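Side-chain contact in type I modular polyketide synthase (Streptomyces albus subsp. albus, PDB 6IYT), which probably loads an extender unit, likely ethylmalonyl from its coenzyme A thioester, onto the synthase during salinomycin assembly: residues A[243-248]-A[328-333]. Sequence-based numbering, arbitrary orientation.
Sequences ADELVG and HERILD
Glu245 OE2 accepts a hydrogen bond from each terminal nitrogen of Arg330, one of them weak, in a forked salt bridge. Arg330 NH2 donates to Glu245 OE2 over 3.1 Å, with an N-H...O angle of 144°. Arg330 NH1 also lies 3.1 Å from Glu245 OE2, but this second bond is weak. OE2 is the acceptor of both bonds; Glu245 OE1 stays 3.9 Å from Arg330 NH1. Glu245 OE2 sits at the outer edge of the guanidinium, near its plane and between Arg330 NH1 and Arg330 NH2. The carboxylate does not lie flat with it. The two planes are 70° apart, and NH2 meets OE2 from above the carboxylate plane. This is not the coplanar, two-oxygen pairing of a carboxylate with an arginine. The Arg330 chain bends at chi3 (80°) and brings the guanidinium to the carboxylate. The two side chains cross at about a right angle. The backbones stay well apart, with 11.0 Å between Glu245 CA and Arg330 CA. Asp244 OD2, 5.8 Å from Arg330 NH2, may add a weak long-range attraction. The bridge joins the end of helix 228-245 to helix 328-334 at the surface of the acyltransferase domain. Beside it, Ile331 and Arg330 touch Leu241 of helix 228-245. With Arg330 exposed and one bond weak, water probably competes for the pair, which is likely a modest electrostatic tie between the helices.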
loop_
_atom_site.group_PDB
_atom_site.type_symbol
_atom_site.label_atom_id
_atom_site.label_comp_id
_atom_site.label_asym_id
_atom_site.label_seq_id
_atom_site.Cartn_x
_atom_site.Cartn_y
_atom_site.Cartn_z
ATOM N N ALA A 243 8.984 -10.244 19.426
ATOM C CA ALA A 243 10.063 -9.461 20.083
ATOM C C ALA A 243 10.672 -10.269 21.236
ATOM O O ALA A 243 11.899 -10.244 21.464
ATOM C CB ALA A 243 9.513 -8.136 20.616
ATOM N N ASP A 244 9.812 -10.894 22.001
ATOM C CA ASP A 244 10.241 -11.704 23.128
ATOM C C ASP A 244 11.006 -12.996 22.809
ATOM O O ASP A 244 11.875 -13.400 23.568
ATOM C CB ASP A 244 9.080 -11.987 24.081
ATOM C CG ASP A 244 8.548 -10.717 24.738
ATOM O OD1 ASP A 244 9.306 -9.774 24.821
ATOM O OD2 ASP A 244 7.414 -10.678 25.181
ATOM N N GLU A 245 10.587 -13.709 21.761
ATOM C CA GLU A 245 11.185 -15.018 21.447
ATOM C C GLU A 245 11.948 -15.286 20.138
ATOM O O GLU A 245 12.676 -16.274 20.053
ATOM C CB GLU A 245 10.098 -16.093 21.577
ATOM C CG GLU A 245 9.288 -16.014 22.860
ATOM C CD GLU A 245 10.048 -16.541 24.060
ATOM O OE1 GLU A 245 11.007 -17.316 23.861
ATOM O OE2 GLU A 245 9.685 -16.184 25.199
ATOM N N LEU A 246 11.793 -14.438 19.128
ATOM C CA LEU A 246 12.438 -14.674 17.861
ATOM C C LEU A 246 13.511 -13.647 17.431
ATOM O O LEU A 246 14.248 -13.897 16.520
ATOM C CB LEU A 246 11.378 -14.760 16.752
ATOM C CG LEU A 246 10.352 -15.873 16.843
ATOM C CD1 LEU A 246 9.389 -15.887 15.677
ATOM C CD2 LEU A 246 11.089 -17.207 16.919
ATOM N N VAL A 247 13.546 -12.494 18.078
ATOM C CA VAL A 247 14.490 -11.461 17.633
ATOM C C VAL A 247 15.932 -11.947 17.873
ATOM O O VAL A 247 16.207 -12.586 18.896
ATOM C CB VAL A 247 14.248 -10.118 18.339
ATOM C CG1 VAL A 247 15.413 -9.173 18.113
ATOM C CG2 VAL A 247 12.976 -9.499 17.838
ATOM N N GLY A 248 16.750 -11.869 16.833
ATOM C CA GLY A 248 18.122 -12.379 16.892
ATOM C C GLY A 248 18.274 -13.796 16.351
ATOM O O GLY A 248 19.365 -14.221 16.003
ATOM N N HIS A 328 3.450 -22.104 18.853
ATOM C CA HIS A 328 2.079 -22.427 18.483
ATOM C C HIS A 328 1.114 -22.296 19.667
ATOM O O HIS A 328 0.082 -21.623 19.574
ATOM C CB HIS A 328 2.051 -23.839 17.953
ATOM C CG HIS A 328 0.768 -24.218 17.298
ATOM N ND1 HIS A 328 0.603 -25.422 16.647
ATOM C CD2 HIS A 328 -0.419 -23.577 17.219
ATOM C CE1 HIS A 328 -0.617 -25.478 16.142
ATOM N NE2 HIS A 328 -1.270 -24.387 16.513
ATOM N N GLU A 329 1.399 -23.012 20.738
ATOM C CA GLU A 329 0.506 -23.034 21.915
ATOM C C GLU A 329 0.304 -21.621 22.508
ATOM O O GLU A 329 -0.826 -21.222 22.858
ATOM C CB GLU A 329 1.070 -23.979 22.976
ATOM C CG GLU A 329 0.934 -25.441 22.605
ATOM C CD GLU A 329 1.796 -25.844 21.415
ATOM O OE1 GLU A 329 1.268 -26.590 20.542
ATOM O OE2 GLU A 329 2.987 -25.427 21.365
ATOM N N ARG A 330 1.387 -20.878 22.604
ATOM C CA ARG A 330 1.319 -19.516 23.122
ATOM C C ARG A 330 0.473 -18.587 22.231
ATOM O O ARG A 330 -0.246 -17.741 22.708
ATOM C CB ARG A 330 2.721 -18.953 23.347
ATOM C CG ARG A 330 3.401 -19.586 24.527
ATOM C CD ARG A 330 4.887 -19.310 24.558
ATOM N NE ARG A 330 5.180 -17.994 25.089
ATOM C CZ ARG A 330 6.417 -17.555 25.282
ATOM N NH1 ARG A 330 7.437 -18.325 24.983
ATOM N NH2 ARG A 330 6.615 -16.351 25.784
ATOM N N ILE A 331 0.604 -18.770 20.926
ATOM C CA ILE A 331 -0.132 -17.930 20.002
ATOM C C ILE A 331 -1.626 -18.187 20.152
ATOM O O ILE A 331 -2.419 -17.244 20.222
ATOM C CB ILE A 331 0.330 -18.142 18.544
ATOM C CG1 ILE A 331 1.718 -17.511 18.344
ATOM C CG2 ILE A 331 -0.682 -17.567 17.574
ATOM C CD1 ILE A 331 2.494 -18.072 17.151
ATOM N N LEU A 332 -2.019 -19.453 20.291
ATOM C CA LEU A 332 -3.461 -19.772 20.462
ATOM C C LEU A 332 -4.017 -19.193 21.754
ATOM O O LEU A 332 -5.116 -18.645 21.770
ATOM C CB LEU A 332 -3.717 -21.270 20.400
ATOM C CG LEU A 332 -3.349 -22.022 19.136
ATOM C CD1 LEU A 332 -3.814 -23.465 19.217
ATOM C CD2 LEU A 332 -3.940 -21.356 17.881
ATOM N N ASP A 333 -3.208 -19.190 22.813
ATOM C CA ASP A 333 -3.623 -18.613 24.061
ATOM C C ASP A 333 -3.729 -17.097 23.962
ATOM O O ASP A 333 -4.691 -16.501 24.461
ATOM C CB ASP A 333 -2.629 -18.974 25.184
ATOM C CG ASP A 333 -2.998 -20.248 25.911
ATOM O OD1 ASP A 333 -4.166 -20.717 25.783
ATOM O OD2 ASP A 333 -2.097 -20.800 26.628
#